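Long-range contacts in phosphodiesterase (Salpingoeca rosetta, PDB 7D7P), which binds a zinc ion and a magnesium ion within an all-helical fold of the HD-type phosphodiesterase clan: residues A[56-61]-A[108-113]; A[113-118]-A[257-262]; A[311-316]-A[343-348]; A[263-268]-A[339-344]. All coordinates share one frame; numbering follows the deposited sequence.

Contact 1: residues A[56-61]-A[108-113]; sequences FDALDK and NWRHAV. With ZN (zinc ion), chain G.
Arg110, in the first turn of helix 109-126, reaches across to the 56-61 loop and illustrates how one guanidinium can hold a loop by its carbonyl oxygens. Among the polar contacts, NH2 of Arg110 donates to Lys61 O at 2.9 Å, a fairly straight bond (159°) lying near both the guanidinium and the carbonyl plane. NE of Arg110 adds a weak bond to Ala58 O, 3.1 Å away and bent to 131°. The chain is extended from CG to NE, which carries NE past the methyl of Ala58 to its oxygen. Apolar contacts flank this pair: CB of Ala58 lies 3.7 Å from CB of Arg110, and Val113 CG1 meets the edge of the Phe56 ring at CZ, 4.1 Å away. Each segment also braces itself. OD1 of Asp57 accepts from Leu59 N in an Asx turn, met from above the carboxylate plane, while Asn108 caps the helix, its OD1 receiving His111 N at 3.0 Å. His111 points away from the loop and binds zinc through NE2, beside Asp260, His146 and Asp147. Since both acceptors of Arg110 across this contact are main-chain oxygens, the grip depends on the loop's backbone shape rather than on an opposing carboxylate.

Contact 2: residues A[113-118]-A[257-262]; sequences VMVLHT and HTADLH. With ZN (zinc ion), chain G.
Met114 and His262 cross at about a right angle, a worked example of a thioether chain folded over an imidazole. CB of Met114 sits above one ring face, 4.0 Å from the centroid of His262 and 23° off the normal, in a CH-pi contact. The Met114 chain then bends at chi2 (-76°) and again at chi3 (-88°), and the second bend brings CE back to 3.7 Å from His262 ND1. Val115 comes from another direction: its CG2 lies in the ring plane at the edge, 3.9 Å from CD2 of His262, and also packs on Ala259 O. One turn on, CG2 of Thr118 rests 3.8 Å from Ala259 CB, while OG1 of Thr118 donates to Met114 O at 2.6 Å, on the opposite face of that carbonyl from Thr118 N. NE2 of His262 pairs with His111 ND1, a second-shell bond behind a zinc ligand. CB of Asp260 points away from 113-118; OD1 binds zinc and OD2 accepts from a zinc-bound water. The contact thus joins helix 109-126 to the C-terminal end of helix 245-260 in the buried core, where Val115 also touches Ala143 of helix 133-145 and the neighbouring Leu116 packs on Cys70 of helix 63-76.

Contact 3: residues A[311-316]-A[343-348]; sequences GEIGFI and ANLAEW
Glu312 lies over the indole of Trp348 where two consecutive helices, 305-330 and 336-359, pack as an antiparallel helical hairpin. Their local axes approach to 9.3 Å with 146° between their directions. From CB outward, Glu312 shows how the aliphatic part of an acidic side chain can serve as an apolar surface. CB stands almost exactly on the normal of the five-membered ring of Trp348, 3.6 Å from its centroid, in a CH-pi contact. CG continues over the same face toward the six-membered ring, 3.6 Å from Trp348 CE2. The chain then bends at chi2 (-65°), and the carboxylate ends with its plane tilted 56° from the indole. At the tip, OE2 accepts a weak hydrogen bond from ND2 of Asn271 on helix 268-291; OD1 of the same asparagine accepts a hydrogen bond from NE1 of Trp348, so one amide serves both polar ends. Beside this stack, CD1 of Leu345 fits between Ile313 and Ile316, 4.0 Å from CG2 of Ile316, the side chains of Leu345 and Ile316 sliding past each other in opposite directions. Ile316 CD1 approaches Trp348 CD1 at 4.0 Å, and CD1 of Ile313 rests 3.7 Å from the backbone oxygen of Trp348.

Contact 4: residues A[263-268]-A[339-344]; sequences NPIKPF and DTIDAN
The carboxamide of Asn344, on helix 336-359, bridges two carbonyls of the 263-268 loop, a compact case of a side chain binding backbone. Here the contact is tight. ND2 of Asn344 donates to Lys266 O at 2.9 Å, nearly straight (169°), and to Pro264 O at 2.8 Å, where the N-H is more bent (140°) and the donor stands above the carbonyl plane. Both oxygens lie close to the plane of the amide, so the two bonds together fix its rotation and satisfy two backbone acceptors of the loop. Thr340 CG2, anti to its own backbone N, packs against the peptide between these carbonyls, 3.6 Å from Ile265 C. On the apolar flank, Ile265 and Ile341 lie side by side pointing the same way, CG2 of Ile265 being 3.9 Å from CG1 of Ile341.

The other end of the amide is looser and wetter. OD1 of Asn344 accepts from a water at 3.0 Å, and that water also accepts a weak bond from Phe268 N. The same OD1 lies in plane at the edge of the partly exposed Phe268 ring, 3.4 Å from Phe268 CB, with ring and amide planes 43° apart. NZ of Lys266 bonds outside the contact, to Trp54 O and Phe56 O. The loop, ending at Pro267 as N-cap of helix 268-291, is thereby joined to helix 336-359, while helix 305-330 adds Val320 against Pro264 and His324 against Ile265 and Ile341.

Followed from the N terminus, contact 1 closes first, bringing the 56-61 loop onto the start of helix 109-126 across 46 intervening residues. Contact 2 opens on that same helix, sharing Val113, and spans 138 residues to the end of helix 245-260; both contacts supply ligands of one zinc ion. Contact 4 opens on the very next residue, Asn263, and closes on helix 336-359. Contact 3 opens later, inside that span, but runs slightly beyond its end, so the two overlap at Ala343 and Asn344. The Phe268 ring meets Trp348 between them. Lys266 joins contact 4 back to contact 1, tying the loop ahead of helix 268-291 to the N-terminal loop.

Contact 1: residues A[56-61]-A[108-113]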
# COMPACT_ATOMS: atom_id res chain seq x y z
N PHE A 56 -0.04 -0.26 -26.71
CA PHE A 56 1.09 0.07 -27.57
C PHE A 56 2.41 -0.05 -26.82
O PHE A 56 2.54 0.42 -25.68
CB PHE A 56 0.93 1.49 -28.12
CG PHE A 56 2.14 2.01 -28.84
CD1 PHE A 56 2.39 1.65 -30.16
CD2 PHE A 56 3.03 2.86 -28.21
CE1 PHE A 56 3.51 2.12 -30.82
CE2 PHE A 56 4.15 3.34 -28.87
CZ PHE A 56 4.39 2.97 -30.17
N ASP A 57 3.39 -0.68 -27.46
CA ASP A 57 4.72 -0.85 -26.90
C ASP A 57 5.74 -0.65 -28.01
O ASP A 57 5.74 -1.39 -29.00
CB ASP A 57 4.89 -2.23 -26.26
CG ASP A 57 6.12 -2.32 -25.37
OD1 ASP A 57 6.91 -1.36 -25.36
OD2 ASP A 57 6.28 -3.35 -24.69
N ALA A 58 6.61 0.35 -27.84
CA ALA A 58 7.60 0.67 -28.87
C ALA A 58 8.66 -0.40 -29.03
O ALA A 58 9.36 -0.42 -30.05
CB ALA A 58 8.27 2.01 -28.55
N LEU A 59 8.82 -1.29 -28.04
CA LEU A 59 9.83 -2.34 -28.16
C LEU A 59 9.49 -3.32 -29.28
O LEU A 59 10.40 -3.95 -29.84
CB LEU A 59 9.97 -3.08 -26.83
CG LEU A 59 10.57 -2.30 -25.66
CD1 LEU A 59 10.60 -3.14 -24.39
CD2 LEU A 59 11.96 -1.78 -26.01
N ASP A 60 8.21 -3.46 -29.62
CA ASP A 60 7.76 -4.39 -30.65
C ASP A 60 7.71 -3.76 -32.04
O ASP A 60 7.29 -4.43 -32.98
CB ASP A 60 6.39 -4.95 -30.28
CG ASP A 60 6.36 -5.57 -28.89
OD1 ASP A 60 7.33 -6.27 -28.54
OD2 ASP A 60 5.38 -5.35 -28.15
N LYS A 61 8.12 -2.50 -32.19
CA LYS A 61 8.04 -1.80 -33.46
C LYS A 61 9.43 -1.59 -34.05
O LYS A 61 10.41 -1.38 -33.32
CB LYS A 61 7.34 -0.45 -33.30
CG LYS A 61 5.97 -0.53 -32.64
CD LYS A 61 4.97 -1.24 -33.54
CE LYS A 61 3.55 -1.08 -33.03
NZ LYS A 61 2.55 -1.58 -34.02
N ASN A 108 15.69 6.00 -24.00
CA ASN A 108 16.10 5.95 -25.40
C ASN A 108 15.00 6.49 -26.31
O ASN A 108 13.99 7.00 -25.83
CB ASN A 108 16.47 4.51 -25.80
CG ASN A 108 15.40 3.50 -25.39
OD1 ASN A 108 14.21 3.72 -25.61
ND2 ASN A 108 15.83 2.39 -24.80
N TRP A 109 15.21 6.38 -27.62
CA TRP A 109 14.24 6.91 -28.58
C TRP A 109 12.89 6.21 -28.46
O TRP A 109 11.85 6.83 -28.70
CB TRP A 109 14.79 6.78 -30.00
CG TRP A 109 13.76 6.88 -31.11
CD1 TRP A 109 13.36 5.87 -31.94
CD2 TRP A 109 13.06 8.05 -31.53
NE1 TRP A 109 12.44 6.34 -32.84
CE2 TRP A 109 12.23 7.68 -32.61
CE3 TRP A 109 13.04 9.38 -31.09
CZ2 TRP A 109 11.40 8.58 -33.26
CZ3 TRP A 109 12.20 10.28 -31.74
CH2 TRP A 109 11.40 9.87 -32.81
N ARG A 110 12.88 4.92 -28.10
CA ARG A 110 11.62 4.21 -27.97
C ARG A 110 10.84 4.66 -26.74
O ARG A 110 9.61 4.66 -26.75
CB ARG A 110 11.86 2.71 -27.96
CG ARG A 110 12.04 2.14 -29.36
CD ARG A 110 12.49 0.69 -29.35
NE ARG A 110 12.36 0.09 -30.68
CZ ARG A 110 13.22 0.28 -31.67
NH1 ARG A 110 14.29 1.05 -31.50
NH2 ARG A 110 13.02 -0.30 -32.85
N HIS A 111 11.54 5.06 -25.67
CA HIS A 111 10.86 5.66 -24.53
C HIS A 111 10.20 6.97 -24.91
O HIS A 111 9.08 7.27 -24.46
CB HIS A 111 11.85 5.87 -23.38
CG HIS A 111 11.29 6.67 -22.24
ND1 HIS A 111 10.17 6.29 -21.54
CD2 HIS A 111 11.71 7.83 -21.67
CE1 HIS A 111 9.91 7.17 -20.60
NE2 HIS A 111 10.83 8.12 -20.66
N ALA A 112 10.87 7.78 -25.73
CA ALA A 112 10.28 9.04 -26.18
C ALA A 112 9.00 8.80 -26.98
O ALA A 112 8.01 9.50 -26.78
CB ALA A 112 11.29 9.82 -27.02
N VAL A 113 9.01 7.81 -27.87
CA VAL A 113 7.81 7.51 -28.66
C VAL A 113 6.70 6.99 -27.76
O VAL A 113 5.52 7.31 -27.96
CB VAL A 113 8.15 6.52 -29.79
CG1 VAL A 113 6.90 6.19 -30.60
CG2 VAL A 113 9.24 7.08 -30.68
ZN ZN G . 11.08 10.03 -19.49
O HOH W 1 11.53 11.87 -17.87
O HOH W 2 11.87 8.68 -17.70

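Contact 2: residues A[113-118]-A[257-262]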
# COMPACT_ATOMS: atom_id res chain seq x y z
N VAL A 113 9.01 7.81 -27.87
CA VAL A 113 7.81 7.51 -28.66
C VAL A 113 6.70 6.99 -27.76
O VAL A 113 5.52 7.31 -27.96
CB VAL A 113 8.15 6.52 -29.79
CG1 VAL A 113 6.90 6.19 -30.60
CG2 VAL A 113 9.24 7.08 -30.68
N MET A 114 7.06 6.20 -26.75
CA MET A 114 6.07 5.72 -25.78
C MET A 114 5.40 6.88 -25.06
O MET A 114 4.18 6.85 -24.83
CB MET A 114 6.74 4.79 -24.76
CG MET A 114 7.03 3.39 -25.29
SD MET A 114 5.54 2.39 -25.37
CE MET A 114 5.49 1.69 -23.72
N VAL A 115 6.16 7.90 -24.68
CA VAL A 115 5.58 9.04 -23.98
C VAL A 115 4.76 9.89 -24.94
O VAL A 115 3.72 10.44 -24.56
CB VAL A 115 6.68 9.85 -23.27
CG1 VAL A 115 6.12 11.12 -22.64
CG2 VAL A 115 7.35 8.99 -22.22
N LEU A 116 5.21 10.01 -26.19
CA LEU A 116 4.42 10.73 -27.19
C LEU A 116 3.08 10.04 -27.42
O LEU A 116 2.03 10.68 -27.42
CB LEU A 116 5.20 10.84 -28.50
CG LEU A 116 4.34 11.29 -29.69
CD1 LEU A 116 3.86 12.72 -29.51
CD2 LEU A 116 5.09 11.13 -31.01
N HIS A 117 3.11 8.71 -27.62
CA HIS A 117 1.88 7.99 -27.90
C HIS A 117 0.94 7.99 -26.70
O HIS A 117 -0.28 8.13 -26.85
CB HIS A 117 2.20 6.56 -28.33
CG HIS A 117 1.00 5.77 -28.75
ND1 HIS A 117 0.25 5.02 -27.87
CD2 HIS A 117 0.41 5.63 -29.97
CE1 HIS A 117 -0.75 4.44 -28.52
NE2 HIS A 117 -0.67 4.80 -29.80
N THR A 118 1.49 7.82 -25.49
CA THR A 118 0.65 7.84 -24.29
C THR A 118 0.06 9.22 -24.05
O THR A 118 -1.07 9.34 -23.58
CB THR A 118 1.47 7.37 -23.09
OG1 THR A 118 2.09 6.11 -23.39
CG2 THR A 118 0.58 7.22 -21.85
N HIS A 257 3.49 14.17 -17.08
CA HIS A 257 4.11 13.36 -16.04
C HIS A 257 3.47 11.98 -15.97
O HIS A 257 4.16 10.98 -15.75
CB HIS A 257 4.02 14.08 -14.70
CG HIS A 257 4.60 13.30 -13.55
ND1 HIS A 257 5.89 12.83 -13.55
CD2 HIS A 257 4.05 12.92 -12.37
CE1 HIS A 257 6.12 12.19 -12.41
NE2 HIS A 257 5.02 12.23 -11.68
N THR A 258 2.14 11.92 -16.15
CA THR A 258 1.46 10.63 -16.20
C THR A 258 1.97 9.77 -17.34
O THR A 258 2.23 8.57 -17.17
CB THR A 258 -0.05 10.84 -16.33
OG1 THR A 258 -0.52 11.68 -15.28
CG2 THR A 258 -0.79 9.50 -16.28
N ALA A 259 2.14 10.36 -18.53
CA ALA A 259 2.61 9.59 -19.68
C ALA A 259 4.06 9.17 -19.51
O ALA A 259 4.47 8.13 -20.04
CB ALA A 259 2.43 10.38 -20.97
N ASP A 260 4.86 9.96 -18.79
CA ASP A 260 6.25 9.60 -18.55
C ASP A 260 6.35 8.30 -17.76
O ASP A 260 7.23 7.47 -18.02
CB ASP A 260 6.97 10.73 -17.82
CG ASP A 260 8.48 10.58 -17.85
OD1 ASP A 260 8.98 9.78 -18.67
OD2 ASP A 260 9.17 11.26 -17.06
N LEU A 261 5.45 8.11 -16.79
CA LEU A 261 5.43 6.90 -15.98
C LEU A 261 4.49 5.86 -16.60
O LEU A 261 3.50 5.44 -16.01
CB LEU A 261 5.02 7.23 -14.55
CG LEU A 261 5.81 8.33 -13.83
CD1 LEU A 261 5.28 8.56 -12.43
CD2 LEU A 261 7.30 7.98 -13.80
N HIS A 262 4.83 5.44 -17.82
CA HIS A 262 3.97 4.55 -18.58
C HIS A 262 4.12 3.08 -18.20
O HIS A 262 3.26 2.28 -18.58
CB HIS A 262 4.23 4.72 -20.08
CG HIS A 262 5.66 4.50 -20.49
ND1 HIS A 262 6.25 3.26 -20.48
CD2 HIS A 262 6.60 5.37 -20.91
CE1 HIS A 262 7.51 3.38 -20.88
NE2 HIS A 262 7.74 4.65 -21.15
ZN ZN G . 11.08 10.03 -19.49
O HOH W 1 11.53 11.87 -17.87
O HOH W 2 11.87 8.68 -17.70

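Contact 3: residues A[311-316]-A[343-348]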
# COMPACT_ATOMS: atom_id res chain seq x y z
N GLY A 311 11.15 -3.65 -5.94
CA GLY A 311 11.17 -2.23 -6.27
C GLY A 311 9.89 -1.77 -6.95
O GLY A 311 9.43 -0.65 -6.72
N GLU A 312 9.31 -2.63 -7.79
CA GLU A 312 8.08 -2.26 -8.49
C GLU A 312 6.90 -2.18 -7.52
O GLU A 312 6.04 -1.30 -7.65
CB GLU A 312 7.78 -3.26 -9.60
CG GLU A 312 8.57 -3.03 -10.87
CD GLU A 312 8.23 -1.72 -11.54
OE1 GLU A 312 9.12 -0.86 -11.65
OE2 GLU A 312 7.06 -1.55 -11.95
N ILE A 313 6.84 -3.09 -6.55
CA ILE A 313 5.75 -3.07 -5.57
C ILE A 313 5.78 -1.77 -4.78
O ILE A 313 4.75 -1.13 -4.57
CB ILE A 313 5.84 -4.30 -4.65
CG1 ILE A 313 5.59 -5.58 -5.44
CG2 ILE A 313 4.84 -4.18 -3.51
CD1 ILE A 313 6.06 -6.83 -4.73
N GLY A 314 6.97 -1.36 -4.33
CA GLY A 314 7.07 -0.12 -3.58
C GLY A 314 6.79 1.10 -4.44
O GLY A 314 6.13 2.04 -3.99
N PHE A 315 7.29 1.10 -5.68
CA PHE A 315 7.07 2.24 -6.56
C PHE A 315 5.60 2.39 -6.92
O PHE A 315 5.08 3.51 -7.02
CB PHE A 315 7.92 2.09 -7.83
CG PHE A 315 7.82 3.25 -8.77
CD1 PHE A 315 8.23 4.52 -8.38
CD2 PHE A 315 7.33 3.08 -10.05
CE1 PHE A 315 8.15 5.59 -9.25
CE2 PHE A 315 7.24 4.14 -10.93
CZ PHE A 315 7.65 5.40 -10.53
N ILE A 316 4.90 1.27 -7.10
CA ILE A 316 3.48 1.33 -7.43
C ILE A 316 2.66 1.71 -6.20
O ILE A 316 1.74 2.53 -6.29
CB ILE A 316 3.02 -0.01 -8.04
CG1 ILE A 316 3.60 -0.19 -9.44
CG2 ILE A 316 1.50 -0.11 -8.06
CD1 ILE A 316 3.44 -1.58 -10.00
N ALA A 343 -3.59 -4.99 -11.53
CA ALA A 343 -3.21 -6.27 -12.13
C ALA A 343 -1.70 -6.44 -12.16
O ALA A 343 -1.18 -7.52 -11.85
CB ALA A 343 -3.80 -6.39 -13.54
N ASN A 344 -0.97 -5.39 -12.54
CA ASN A 344 0.49 -5.45 -12.51
C ASN A 344 1.01 -5.57 -11.08
O ASN A 344 1.96 -6.33 -10.82
CB ASN A 344 1.09 -4.22 -13.19
CG ASN A 344 0.85 -4.22 -14.69
OD1 ASN A 344 0.76 -5.27 -15.32
ND2 ASN A 344 0.77 -3.02 -15.27
N LEU A 345 0.41 -4.83 -10.15
CA LEU A 345 0.82 -4.93 -8.75
C LEU A 345 0.62 -6.35 -8.22
O LEU A 345 1.49 -6.88 -7.51
CB LEU A 345 0.04 -3.93 -7.90
CG LEU A 345 0.35 -3.92 -6.40
CD1 LEU A 345 1.82 -3.64 -6.15
CD2 LEU A 345 -0.53 -2.91 -5.68
N ALA A 346 -0.51 -6.98 -8.55
CA ALA A 346 -0.74 -8.35 -8.13
C ALA A 346 0.25 -9.31 -8.75
O ALA A 346 0.63 -10.31 -8.13
CB ALA A 346 -2.17 -8.77 -8.47
N GLU A 347 0.70 -9.03 -9.98
CA GLU A 347 1.67 -9.90 -10.63
C GLU A 347 3.04 -9.78 -9.97
O GLU A 347 3.70 -10.80 -9.71
CB GLU A 347 1.76 -9.57 -12.12
CG GLU A 347 2.21 -10.73 -12.98
CD GLU A 347 1.10 -11.73 -13.23
OE1 GLU A 347 0.10 -11.36 -13.88
OE2 GLU A 347 1.23 -12.89 -12.78
N TRP A 348 3.49 -8.55 -9.69
CA TRP A 348 4.78 -8.37 -9.03
C TRP A 348 4.78 -9.01 -7.64
O TRP A 348 5.80 -9.57 -7.21
CB TRP A 348 5.12 -6.88 -8.93
CG TRP A 348 5.48 -6.24 -10.25
CD1 TRP A 348 4.80 -5.25 -10.89
CD2 TRP A 348 6.62 -6.55 -11.07
NE1 TRP A 348 5.44 -4.92 -12.07
CE2 TRP A 348 6.56 -5.70 -12.20
CE3 TRP A 348 7.68 -7.46 -10.96
CZ2 TRP A 348 7.52 -5.74 -13.21
CZ3 TRP A 348 8.63 -7.49 -11.97
CH2 TRP A 348 8.54 -6.63 -13.08

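Contact 4: residues A[263-268]-A[339-344]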
# COMPACT_ATOMS: atom_id res chain seq x y z
N ASN A 263 5.18 2.71 -17.48
CA ASN A 263 5.42 1.30 -17.17
C ASN A 263 4.25 0.63 -16.45
O ASN A 263 3.81 -0.44 -16.92
CB ASN A 263 6.72 1.16 -16.37
CG ASN A 263 7.95 1.21 -17.25
OD1 ASN A 263 7.89 1.63 -18.40
ND2 ASN A 263 9.08 0.79 -16.70
N PRO A 264 3.72 1.15 -15.34
CA PRO A 264 2.67 0.41 -14.62
C PRO A 264 1.30 0.45 -15.27
O PRO A 264 0.40 -0.25 -14.79
CB PRO A 264 2.64 1.10 -13.24
CG PRO A 264 3.84 2.01 -13.21
CD PRO A 264 4.08 2.39 -14.63
N ILE A 265 1.09 1.24 -16.32
CA ILE A 265 -0.22 1.33 -16.96
C ILE A 265 -0.23 0.59 -18.29
O ILE A 265 -1.13 0.79 -19.10
CB ILE A 265 -0.67 2.79 -17.12
CG1 ILE A 265 0.32 3.58 -17.97
CG2 ILE A 265 -0.85 3.44 -15.76
CD1 ILE A 265 -0.08 5.03 -18.17
N LYS A 266 0.75 -0.27 -18.53
CA LYS A 266 0.85 -1.11 -19.71
C LYS A 266 0.65 -2.58 -19.33
O LYS A 266 0.68 -2.94 -18.15
CB LYS A 266 2.21 -0.91 -20.38
CG LYS A 266 2.38 0.44 -21.05
CD LYS A 266 1.48 0.57 -22.27
CE LYS A 266 1.67 1.91 -22.96
NZ LYS A 266 0.90 1.98 -24.23
N PRO A 267 0.42 -3.46 -20.32
CA PRO A 267 0.35 -4.89 -20.02
C PRO A 267 1.62 -5.37 -19.32
O PRO A 267 2.69 -4.78 -19.49
CB PRO A 267 0.19 -5.54 -21.40
CG PRO A 267 -0.49 -4.49 -22.21
CD PRO A 267 0.05 -3.17 -21.72
N PHE A 268 1.49 -6.44 -18.53
CA PHE A 268 2.57 -6.82 -17.62
C PHE A 268 3.85 -7.16 -18.37
O PHE A 268 4.95 -6.86 -17.89
CB PHE A 268 2.16 -7.99 -16.74
CG PHE A 268 3.23 -8.40 -15.77
CD1 PHE A 268 3.50 -7.64 -14.65
CD2 PHE A 268 4.00 -9.53 -16.01
CE1 PHE A 268 4.50 -8.01 -13.76
CE2 PHE A 268 5.01 -9.91 -15.12
CZ PHE A 268 5.25 -9.14 -14.00
N ASP A 339 -7.24 -0.28 -12.65
CA ASP A 339 -7.35 -1.73 -12.78
C ASP A 339 -6.12 -2.33 -13.45
O ASP A 339 -5.72 -3.45 -13.12
CB ASP A 339 -8.61 -2.10 -13.57
CG ASP A 339 -9.88 -1.66 -12.87
OD1 ASP A 339 -9.90 -1.63 -11.62
OD2 ASP A 339 -10.86 -1.33 -13.57
N THR A 340 -5.50 -1.60 -14.39
CA THR A 340 -4.24 -2.06 -14.96
C THR A 340 -3.12 -2.02 -13.93
O THR A 340 -2.33 -2.96 -13.83
CB THR A 340 -3.88 -1.20 -16.18
OG1 THR A 340 -4.91 -1.30 -17.17
CG2 THR A 340 -2.56 -1.68 -16.78
N ILE A 341 -3.06 -0.94 -13.15
CA ILE A 341 -2.04 -0.83 -12.10
C ILE A 341 -2.18 -1.96 -11.09
O ILE A 341 -1.19 -2.56 -10.66
CB ILE A 341 -2.13 0.56 -11.43
CG1 ILE A 341 -1.61 1.64 -12.38
CG2 ILE A 341 -1.36 0.58 -10.12
CD1 ILE A 341 -2.06 3.04 -12.02
N ASP A 342 -3.42 -2.29 -10.71
CA ASP A 342 -3.64 -3.34 -9.73
C ASP A 342 -3.25 -4.71 -10.27
O ASP A 342 -2.65 -5.52 -9.56
CB ASP A 342 -5.09 -3.34 -9.26
CG ASP A 342 -5.40 -2.20 -8.31
OD1 ASP A 342 -4.44 -1.56 -7.83
OD2 ASP A 342 -6.59 -1.94 -8.05
N ALA A 343 -3.59 -4.99 -11.53
CA ALA A 343 -3.21 -6.27 -12.13
C ALA A 343 -1.70 -6.44 -12.16
O ALA A 343 -1.18 -7.52 -11.85
CB ALA A 343 -3.80 -6.39 -13.54
N ASN A 344 -0.97 -5.39 -12.54
CA ASN A 344 0.49 -5.45 -12.51
C ASN A 344 1.01 -5.57 -11.08
O ASN A 344 1.96 -6.33 -10.82
CB ASN A 344 1.09 -4.22 -13.19
CG ASN A 344 0.85 -4.22 -14.69
OD1 ASN A 344 0.76 -5.27 -15.32
ND2 ASN A 344 0.77 -3.02 -15.27
O HOH W 3 -1.32 -6.55 -17.14